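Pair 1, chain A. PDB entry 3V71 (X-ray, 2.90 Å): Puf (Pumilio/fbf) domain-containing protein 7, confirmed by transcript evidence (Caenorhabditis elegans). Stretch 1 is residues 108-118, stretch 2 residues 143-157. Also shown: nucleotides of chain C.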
# COMPACT_ATOMS: atom_id res chain seq x y z
N ALA A 108 1.68 -21.99 -2.76
CA ALA A 108 0.28 -22.25 -3.08
C ALA A 108 -0.45 -20.93 -3.34
O ALA A 108 -1.47 -20.90 -4.04
CB ALA A 108 -0.38 -23.02 -1.96
N CYS A 109 0.09 -19.85 -2.78
CA CYS A 109 -0.41 -18.49 -2.94
C CYS A 109 -0.49 -18.05 -4.41
O CYS A 109 -1.50 -17.52 -4.86
CB CYS A 109 0.50 -17.52 -2.18
SG CYS A 109 -0.21 -15.90 -1.78
N ARG A 110 0.61 -18.26 -5.14
CA ARG A 110 0.72 -17.86 -6.54
C ARG A 110 -0.33 -18.53 -7.40
O ARG A 110 -0.75 -17.98 -8.41
CB ARG A 110 2.10 -18.23 -7.06
CG ARG A 110 3.23 -17.83 -6.15
CD ARG A 110 4.51 -18.50 -6.56
NE ARG A 110 5.66 -18.04 -5.78
CZ ARG A 110 6.89 -18.51 -5.94
NH1 ARG A 110 7.14 -19.45 -6.85
NH2 ARG A 110 7.88 -18.03 -5.19
N VAL A 111 -0.74 -19.73 -7.00
CA VAL A 111 -1.77 -20.44 -7.73
C VAL A 111 -3.12 -19.77 -7.49
O VAL A 111 -3.90 -19.55 -8.42
CB VAL A 111 -1.84 -21.91 -7.31
CG1 VAL A 111 -2.97 -22.63 -8.05
CG2 VAL A 111 -0.50 -22.60 -7.54
N VAL A 112 -3.38 -19.44 -6.23
CA VAL A 112 -4.60 -18.75 -5.85
C VAL A 112 -4.71 -17.46 -6.64
O VAL A 112 -5.77 -17.12 -7.17
CB VAL A 112 -4.60 -18.38 -4.36
CG1 VAL A 112 -5.95 -17.82 -3.97
CG2 VAL A 112 -4.25 -19.58 -3.50
N GLN A 113 -3.60 -16.75 -6.71
CA GLN A 113 -3.53 -15.45 -7.38
C GLN A 113 -3.80 -15.57 -8.85
O GLN A 113 -4.63 -14.84 -9.40
CB GLN A 113 -2.16 -14.83 -7.18
CG GLN A 113 -1.89 -14.30 -5.79
CD GLN A 113 -0.62 -13.50 -5.76
OE1 GLN A 113 -0.56 -12.41 -6.31
NE2 GLN A 113 0.41 -14.06 -5.14
N LEU A 114 -3.09 -16.48 -9.50
CA LEU A 114 -3.25 -16.72 -10.93
C LEU A 114 -4.69 -17.08 -11.23
O LEU A 114 -5.26 -16.59 -12.19
CB LEU A 114 -2.31 -17.83 -11.41
CG LEU A 114 -1.63 -17.53 -12.74
CD1 LEU A 114 -0.48 -18.48 -12.99
CD2 LEU A 114 -2.62 -17.57 -13.89
N ALA A 115 -5.27 -17.94 -10.39
CA ALA A 115 -6.68 -18.27 -10.52
C ALA A 115 -7.48 -17.00 -10.70
O ALA A 115 -8.13 -16.80 -11.73
CB ALA A 115 -7.15 -19.02 -9.29
N LEU A 116 -7.41 -16.14 -9.68
CA LEU A 116 -8.14 -14.88 -9.62
C LEU A 116 -8.10 -14.11 -10.94
O LEU A 116 -9.12 -13.63 -11.42
CB LEU A 116 -7.60 -14.00 -8.50
CG LEU A 116 -7.74 -14.52 -7.07
CD1 LEU A 116 -6.99 -13.61 -6.12
CD2 LEU A 116 -9.19 -14.65 -6.66
N GLN A 117 -6.90 -14.00 -11.52
CA GLN A 117 -6.76 -13.38 -12.83
C GLN A 117 -7.52 -14.16 -13.90
O GLN A 117 -8.45 -13.65 -14.52
CB GLN A 117 -5.30 -13.30 -13.25
CG GLN A 117 -4.41 -12.50 -12.33
CD GLN A 117 -2.98 -12.48 -12.81
OE1 GLN A 117 -2.04 -12.35 -12.03
NE2 GLN A 117 -2.80 -12.62 -14.13
N LYS A 118 -7.12 -15.43 -14.07
CA LYS A 118 -7.47 -16.21 -15.25
C LYS A 118 -8.83 -16.90 -15.26
O LYS A 118 -9.37 -17.15 -16.33
CB LYS A 118 -6.36 -17.22 -15.55
CG LYS A 118 -5.04 -16.59 -15.93
CD LYS A 118 -5.08 -15.96 -17.31
CE LYS A 118 -3.85 -15.10 -17.58
NZ LYS A 118 -2.56 -15.80 -17.31
N GLN A 143 1.91 -11.90 6.16
CA GLN A 143 2.76 -11.37 5.10
C GLN A 143 2.48 -12.03 3.76
O GLN A 143 2.57 -11.38 2.72
CB GLN A 143 4.23 -11.53 5.46
CG GLN A 143 5.19 -11.05 4.39
CD GLN A 143 6.65 -11.28 4.78
OE1 GLN A 143 6.93 -11.94 5.78
NE2 GLN A 143 7.57 -10.73 3.99
N ILE A 144 2.15 -13.32 3.80
CA ILE A 144 1.89 -14.11 2.60
C ILE A 144 0.44 -13.94 2.16
O ILE A 144 0.18 -13.53 1.03
CB ILE A 144 2.13 -15.62 2.85
CG1 ILE A 144 3.54 -15.88 3.40
CG2 ILE A 144 1.93 -16.41 1.57
CD1 ILE A 144 4.63 -15.48 2.46
N SER A 145 -0.48 -14.26 3.07
CA SER A 145 -1.92 -14.25 2.81
C SER A 145 -2.37 -12.97 2.14
O SER A 145 -3.22 -12.98 1.26
CB SER A 145 -2.70 -14.40 4.11
OG SER A 145 -2.21 -15.47 4.89
N ILE A 146 -1.81 -11.86 2.59
CA ILE A 146 -2.22 -10.55 2.12
C ILE A 146 -2.12 -10.42 0.59
O ILE A 146 -2.95 -9.78 -0.04
CB ILE A 146 -1.41 -9.45 2.83
CG1 ILE A 146 -2.12 -8.11 2.71
CG2 ILE A 146 0.01 -9.40 2.31
CD1 ILE A 146 -1.38 -7.01 3.36
N HIS A 147 -1.11 -11.06 0.00
CA HIS A 147 -0.89 -10.97 -1.44
C HIS A 147 -2.12 -11.34 -2.22
O HIS A 147 -2.33 -10.86 -3.33
CB HIS A 147 0.25 -11.90 -1.85
CG HIS A 147 1.60 -11.40 -1.48
ND1 HIS A 147 2.19 -10.33 -2.11
CD2 HIS A 147 2.49 -11.82 -0.55
CE1 HIS A 147 3.38 -10.10 -1.59
NE2 HIS A 147 3.59 -11.00 -0.64
N VAL A 148 -2.94 -12.20 -1.63
CA VAL A 148 -4.14 -12.68 -2.30
C VAL A 148 -5.15 -11.54 -2.38
O VAL A 148 -5.68 -11.24 -3.45
CB VAL A 148 -4.74 -13.92 -1.58
CG1 VAL A 148 -6.19 -14.12 -1.95
CG2 VAL A 148 -3.93 -15.16 -1.90
N ILE A 149 -5.38 -10.89 -1.25
CA ILE A 149 -6.26 -9.73 -1.18
C ILE A 149 -5.71 -8.58 -2.02
O ILE A 149 -6.45 -7.95 -2.77
CB ILE A 149 -6.46 -9.28 0.25
CG1 ILE A 149 -6.92 -10.45 1.11
CG2 ILE A 149 -7.47 -8.15 0.29
CD1 ILE A 149 -6.86 -10.19 2.59
N GLN A 150 -4.41 -8.31 -1.89
CA GLN A 150 -3.74 -7.40 -2.81
C GLN A 150 -4.22 -7.64 -4.24
O GLN A 150 -4.66 -6.72 -4.91
CB GLN A 150 -2.22 -7.54 -2.73
CG GLN A 150 -1.56 -6.80 -1.56
CD GLN A 150 -0.04 -6.95 -1.54
OE1 GLN A 150 0.68 -6.30 -2.31
NE2 GLN A 150 0.44 -7.81 -0.66
N ARG A 151 -4.13 -8.90 -4.69
CA ARG A 151 -4.51 -9.28 -6.05
C ARG A 151 -5.99 -9.04 -6.36
O ARG A 151 -6.33 -8.52 -7.43
CB ARG A 151 -4.18 -10.76 -6.29
CG ARG A 151 -4.52 -11.23 -7.68
CD ARG A 151 -3.61 -10.58 -8.70
NE ARG A 151 -2.23 -10.99 -8.48
CZ ARG A 151 -1.25 -10.84 -9.36
NH1 ARG A 151 -1.51 -10.29 -10.55
NH2 ARG A 151 -0.02 -11.25 -9.07
N VAL A 152 -6.86 -9.44 -5.44
CA VAL A 152 -8.29 -9.23 -5.62
C VAL A 152 -8.59 -7.75 -5.86
O VAL A 152 -9.21 -7.38 -6.85
CB VAL A 152 -9.07 -9.70 -4.39
CG1 VAL A 152 -10.50 -9.13 -4.42
CG2 VAL A 152 -9.05 -11.21 -4.30
N VAL A 153 -8.16 -6.92 -4.91
CA VAL A 153 -8.30 -5.48 -5.01
C VAL A 153 -7.64 -4.94 -6.26
O VAL A 153 -8.29 -4.29 -7.08
CB VAL A 153 -7.64 -4.80 -3.78
CG1 VAL A 153 -7.34 -3.34 -4.07
CG2 VAL A 153 -8.51 -4.95 -2.55
N LYS A 154 -6.35 -5.22 -6.42
CA LYS A 154 -5.54 -4.54 -7.42
C LYS A 154 -5.85 -4.92 -8.87
O LYS A 154 -5.14 -4.50 -9.78
CB LYS A 154 -4.03 -4.69 -7.11
CG LYS A 154 -3.42 -6.07 -7.43
CD LYS A 154 -2.13 -6.36 -6.60
CE LYS A 154 -1.48 -7.71 -6.95
NZ LYS A 154 -0.56 -8.24 -5.89
N GLN A 155 -6.90 -5.70 -9.10
CA GLN A 155 -7.25 -6.03 -10.49
C GLN A 155 -8.57 -6.75 -10.70
O GLN A 155 -8.78 -7.38 -11.74
CB GLN A 155 -6.12 -6.80 -11.16
CG GLN A 155 -6.04 -8.26 -10.78
CD GLN A 155 -5.36 -9.08 -11.86
OE1 GLN A 155 -4.17 -9.40 -11.76
NE2 GLN A 155 -6.11 -9.44 -12.90
N LEU A 156 -9.48 -6.66 -9.74
CA LEU A 156 -10.85 -7.10 -9.94
C LEU A 156 -11.83 -5.95 -9.72
O LEU A 156 -11.57 -5.04 -8.92
CB LEU A 156 -11.19 -8.27 -9.02
CG LEU A 156 -10.83 -9.67 -9.53
CD1 LEU A 156 -11.29 -10.75 -8.55
CD2 LEU A 156 -11.45 -9.90 -10.90
N PRO A 157 -12.97 -5.97 -10.43
CA PRO A 157 -14.02 -4.95 -10.27
C PRO A 157 -14.51 -4.83 -8.83
O PRO A 157 -14.73 -5.83 -8.15
CB PRO A 157 -15.14 -5.46 -11.19
CG PRO A 157 -14.82 -6.90 -11.46
CD PRO A 157 -13.32 -6.97 -11.45
P C C 9 6.81 -7.26 2.08
OP1 C C 9 6.13 -8.58 2.23
OP2 C C 9 8.26 -7.15 2.42
O5' C C 9 6.56 -6.71 0.61
C5' C C 9 5.82 -7.46 -0.32
C4' C C 9 5.61 -6.70 -1.60
O4' C C 9 5.64 -5.27 -1.31
C3' C C 9 6.69 -6.87 -2.66
O3' C C 9 6.58 -8.09 -3.40
C2' C C 9 6.50 -5.60 -3.49
O2' C C 9 5.33 -5.69 -4.28
C1' C C 9 6.25 -4.58 -2.38
N1 C C 9 7.51 -3.97 -1.89
C2 C C 9 7.96 -2.74 -2.43
O2 C C 9 7.29 -2.16 -3.29
N3 C C 9 9.13 -2.22 -1.98
C4 C C 9 9.85 -2.86 -1.06
N4 C C 9 11.00 -2.31 -0.65
C5 C C 9 9.42 -4.10 -0.50
C6 C C 9 8.26 -4.61 -0.94

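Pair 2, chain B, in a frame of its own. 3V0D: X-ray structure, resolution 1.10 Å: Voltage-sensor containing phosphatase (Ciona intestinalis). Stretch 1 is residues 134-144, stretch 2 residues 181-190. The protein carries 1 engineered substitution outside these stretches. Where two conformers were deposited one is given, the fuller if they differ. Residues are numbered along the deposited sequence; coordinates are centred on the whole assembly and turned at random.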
# COMPACT_ATOMS: atom_id res chain seq x y z
N GLY B 134 7.24 5.00 -0.88
CA GLY B 134 7.12 5.05 -2.33
C GLY B 134 5.71 5.35 -2.79
O GLY B 134 5.52 5.98 -3.83
N THR B 135 4.70 4.90 -2.05
CA THR B 135 3.32 5.16 -2.43
C THR B 135 3.08 6.67 -2.44
O THR B 135 2.48 7.22 -3.38
CB THR B 135 2.34 4.49 -1.43
OG1 THR B 135 2.64 3.10 -1.30
CG2 THR B 135 0.91 4.63 -1.86
N LEU B 136 3.50 7.36 -1.37
CA LEU B 136 3.26 8.79 -1.28
C LEU B 136 4.23 9.61 -2.13
O LEU B 136 3.81 10.62 -2.70
CB LEU B 136 3.22 9.27 0.18
CG LEU B 136 1.83 9.13 0.84
CD1 LEU B 136 1.37 7.67 0.92
CD2 LEU B 136 1.82 9.79 2.20
N VAL B 137 5.50 9.21 -2.19
CA VAL B 137 6.43 9.93 -3.04
C VAL B 137 5.97 9.87 -4.50
O VAL B 137 5.98 10.87 -5.22
CB VAL B 137 7.88 9.42 -2.90
CG1 VAL B 137 8.77 10.00 -4.01
CG2 VAL B 137 8.46 9.75 -1.55
N SER B 138 5.58 8.67 -4.96
CA SER B 138 5.16 8.53 -6.35
C SER B 138 3.91 9.33 -6.63
O SER B 138 3.78 9.95 -7.68
CB SER B 138 4.96 7.05 -6.70
OG SER B 138 6.15 6.31 -6.55
N SER B 139 2.97 9.33 -5.69
CA SER B 139 1.76 10.15 -5.85
C SER B 139 2.14 11.63 -5.93
O SER B 139 1.58 12.36 -6.77
CB SER B 139 0.79 9.89 -4.70
OG SER B 139 0.31 8.55 -4.71
N TRP B 140 3.04 12.09 -5.06
CA TRP B 140 3.48 13.49 -5.12
C TRP B 140 4.10 13.84 -6.46
O TRP B 140 3.83 14.89 -7.01
CB TRP B 140 4.43 13.81 -3.97
CG TRP B 140 5.02 15.17 -4.14
CD1 TRP B 140 6.30 15.47 -4.54
CD2 TRP B 140 4.33 16.41 -4.07
NE1 TRP B 140 6.46 16.82 -4.68
CE2 TRP B 140 5.26 17.42 -4.42
CE3 TRP B 140 3.03 16.77 -3.74
CZ2 TRP B 140 4.91 18.77 -4.45
CZ3 TRP B 140 2.68 18.11 -3.78
CH2 TRP B 140 3.63 19.09 -4.12
N LEU B 141 4.95 12.94 -6.99
CA LEU B 141 5.59 13.22 -8.27
C LEU B 141 4.60 13.33 -9.40
O LEU B 141 4.81 14.13 -10.32
CB LEU B 141 6.65 12.16 -8.56
CG LEU B 141 7.83 12.17 -7.61
CD1 LEU B 141 8.70 10.93 -7.83
CD2 LEU B 141 8.63 13.50 -7.69
N LEU B 142 3.51 12.56 -9.35
CA LEU B 142 2.41 12.71 -10.29
C LEU B 142 1.74 14.07 -10.10
O LEU B 142 1.46 14.79 -11.07
CB LEU B 142 1.36 11.62 -10.09
CG LEU B 142 1.72 10.23 -10.56
CD1 LEU B 142 0.65 9.23 -10.11
CD2 LEU B 142 1.92 10.19 -12.07
N GLU B 143 1.43 14.42 -8.85
CA GLU B 143 0.79 15.73 -8.58
C GLU B 143 1.65 16.88 -9.10
O GLU B 143 1.13 17.85 -9.67
CB GLU B 143 0.56 15.90 -7.09
CG GLU B 143 -0.04 17.28 -6.77
CD GLU B 143 -1.36 17.56 -7.46
OE1 GLU B 143 -1.72 18.76 -7.62
OE2 GLU B 143 -2.05 16.60 -7.85
N ASP B 144 2.96 16.77 -8.91
CA ASP B 144 3.88 17.83 -9.27
C ASP B 144 4.19 17.84 -10.76
O ASP B 144 4.87 18.73 -11.23
CB ASP B 144 5.17 17.65 -8.46
CG ASP B 144 5.96 18.94 -8.30
OD1 ASP B 144 7.20 18.83 -8.26
OD2 ASP B 144 5.34 20.04 -8.19
N TYR B 181 -2.91 1.82 -5.49
CA TYR B 181 -3.33 3.08 -4.91
C TYR B 181 -2.66 4.28 -5.58
O TYR B 181 -3.30 5.33 -5.72
CB TYR B 181 -3.16 3.05 -3.37
CG TYR B 181 -4.42 2.52 -2.72
CD1 TYR B 181 -4.92 1.24 -3.03
CD2 TYR B 181 -5.19 3.32 -1.88
CE1 TYR B 181 -6.09 0.78 -2.53
CE2 TYR B 181 -6.42 2.87 -1.38
CZ TYR B 181 -6.86 1.61 -1.72
OH TYR B 181 -8.09 1.15 -1.29
N VAL B 182 -1.41 4.14 -6.04
CA VAL B 182 -0.82 5.20 -6.86
C VAL B 182 -1.63 5.32 -8.16
O VAL B 182 -1.89 6.43 -8.65
CB VAL B 182 0.69 4.99 -7.12
CG1 VAL B 182 1.26 6.15 -7.91
CG2 VAL B 182 1.44 4.82 -5.80
N GLY B 183 -2.05 4.19 -8.73
CA GLY B 183 -2.90 4.21 -9.91
C GLY B 183 -4.24 4.87 -9.65
O GLY B 183 -4.74 5.62 -10.50
N TYR B 184 -4.83 4.63 -8.48
CA TYR B 184 -6.04 5.33 -8.10
C TYR B 184 -5.82 6.84 -8.07
O TYR B 184 -6.68 7.61 -8.54
CB TYR B 184 -6.51 4.89 -6.73
CG TYR B 184 -7.19 3.53 -6.62
CD1 TYR B 184 -7.41 3.00 -5.35
CD2 TYR B 184 -7.64 2.79 -7.72
CE1 TYR B 184 -8.12 1.82 -5.17
CE2 TYR B 184 -8.35 1.60 -7.55
CZ TYR B 184 -8.62 1.14 -6.26
OH TYR B 184 -9.34 -0.01 -6.04
N PHE B 185 -4.69 7.29 -7.52
CA PHE B 185 -4.40 8.71 -7.51
C PHE B 185 -4.29 9.27 -8.94
O PHE B 185 -4.83 10.34 -9.23
CB PHE B 185 -3.15 9.02 -6.68
CG PHE B 185 -2.91 10.50 -6.62
CD1 PHE B 185 -3.80 11.34 -5.97
CD2 PHE B 185 -1.84 11.07 -7.31
CE1 PHE B 185 -3.64 12.73 -6.02
CE2 PHE B 185 -1.67 12.45 -7.33
CZ PHE B 185 -2.55 13.28 -6.68
N GLU B 186 -3.61 8.55 -9.81
CA GLU B 186 -3.54 8.97 -11.21
C GLU B 186 -4.94 9.15 -11.80
O GLU B 186 -5.22 10.14 -12.49
CB GLU B 186 -2.74 7.95 -12.01
CG GLU B 186 -2.63 8.29 -13.50
CD GLU B 186 -2.02 7.20 -14.37
OE1 GLU B 186 -1.36 6.29 -13.86
OE2 GLU B 186 -2.17 7.28 -15.62
N LYS B 187 -5.82 8.18 -11.53
CA LYS B 187 -7.19 8.24 -12.05
C LYS B 187 -7.96 9.42 -11.46
O LYS B 187 -8.75 10.07 -12.16
CB LYS B 187 -7.92 6.93 -11.76
CG LYS B 187 -9.32 6.84 -12.37
CD LYS B 187 -9.90 5.43 -12.34
CE LYS B 187 -9.13 4.49 -13.27
NZ LYS B 187 -9.06 5.00 -14.68
N ILE B 188 -7.76 9.69 -10.17
CA ILE B 188 -8.40 10.83 -9.52
C ILE B 188 -7.96 12.15 -10.18
O ILE B 188 -8.79 13.02 -10.48
CB ILE B 188 -8.11 10.79 -8.02
CG1 ILE B 188 -8.98 9.70 -7.40
CG2 ILE B 188 -8.36 12.15 -7.36
CD1 ILE B 188 -8.61 9.30 -6.00
N LYS B 189 -6.66 12.30 -10.41
CA LYS B 189 -6.16 13.50 -11.09
C LYS B 189 -6.70 13.62 -12.49
O LYS B 189 -7.11 14.71 -12.91
CB LYS B 189 -4.62 13.51 -11.00
CG LYS B 189 -3.92 14.76 -11.48
CD LYS B 189 -2.42 14.69 -11.21
CE LYS B 189 -1.69 15.90 -11.77
NZ LYS B 189 -2.13 17.18 -11.18
N LYS B 190 -6.71 12.52 -13.24
CA LYS B 190 -7.06 12.60 -14.65
C LYS B 190 -8.55 12.67 -14.89
O LYS B 190 -8.97 13.37 -15.82
CB LYS B 190 -6.45 11.42 -15.41
CG LYS B 190 -4.95 11.52 -15.59
CD LYS B 190 -4.40 10.40 -16.46
CE LYS B 190 -2.89 10.58 -16.68
NZ LYS B 190 -2.29 9.47 -17.46

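Both pairs set two helices side by side, running nearly parallel, with axes 9.4 Å apart at 12° in pair 1 and 9.5 Å apart at 21° in pair 2. Fourteen central residues superpose to 0.3 Å, so the backbone poses one packing problem and the side chains give two answers.

The closest backbone register falls at the same place in both: the CA atoms of Gln113(A) and Val148(A) are 5.8 Å apart, those of Ser139(B) and Val182(B) 5.7 Å. The valine is common to both, and so is the leucine three residues after Gln113(A) and Ser139(B), Leu116(A) matching Leu142(B), each with an m,t rotamer. Leu142(B) CD1 meets Val182(B) CG1 at 3.8 Å; in pair 1 Leu116(A) CD1 lies 4.3 Å from Val148(A) CG1 and closer, 3.6 Å, to Val152(A) CG2. At that last position pair 2 has Glu186(B), which offers the leucine its aliphatic CB, 4.1 Å from Leu142(B) CD1.

Around the valine the partners differ in polarity, and in size at the Gln113(A)/Ser139(B) position. Cys109(A) matches Thr135(B) and Val112(A) matches Ser138(B). Cys109(A) SG and Val112(A) CG1 approach Val148(A) CG2 at 3.8 and 3.9 Å, an apolar cluster. His147(A) CB lies 4.0 Å from Cys109(A) SG, whereas the matched Tyr181(B) points sideways and makes no contact within 4.5 Å. In pair 2, Val182(B) is a knob among Thr135(B), Ser138(B), Ser139(B) and Leu142(B). The serines lining this hole have their hydroxyls bonded to their own helix: Ser138(B) OG donates to Gly134(B) O at 2.8 Å and Ser139(B) OG to Thr135(B) O at 2.9 Å.

The sharpest exchange is Gln113(A) and Arg151(A) for Ser139(B) and Phe185(B). In pair 1 long polar chains meet: Arg151(A) NE and NH2 both donate to Gln113(A) OE1, at 3.1 and 3.0 Å, at the edge of the guanidinium, while Arg151(A) CG lies 3.8 Å from Leu116(A) CD1. In pair 2 the small serine is paired with a broad ring, and Phe185(B) CE2 comes within 3.3 Å of Ser139(B) O, with Leu142(B) CD1 near the ring's edge.

One turn on, Gln117(A) matches Glu143(B) and Gln155(A) matches Lys189(B). Glu143(B) OE2 sits at the phenylalanine edge, 3.6 Å from Phe185(B) CZ, and forms a salt bridge with Lys189(B) NZ at 3.4 Å, weak as a hydrogen bond. Pair 1 uses no charge pair here: Gln155(A) OE1 instead accepts from Arg151(A) NH1 at 3.1 Å, within its own stretch, and touches Gln117(A) CG at 3.2 Å.

The rule to take away is a shared valine and leucine at the centre, in contact in both pairs; beside them, arginine occurs facing glutamine in pair 1 and phenylalanine facing serine in pair 2.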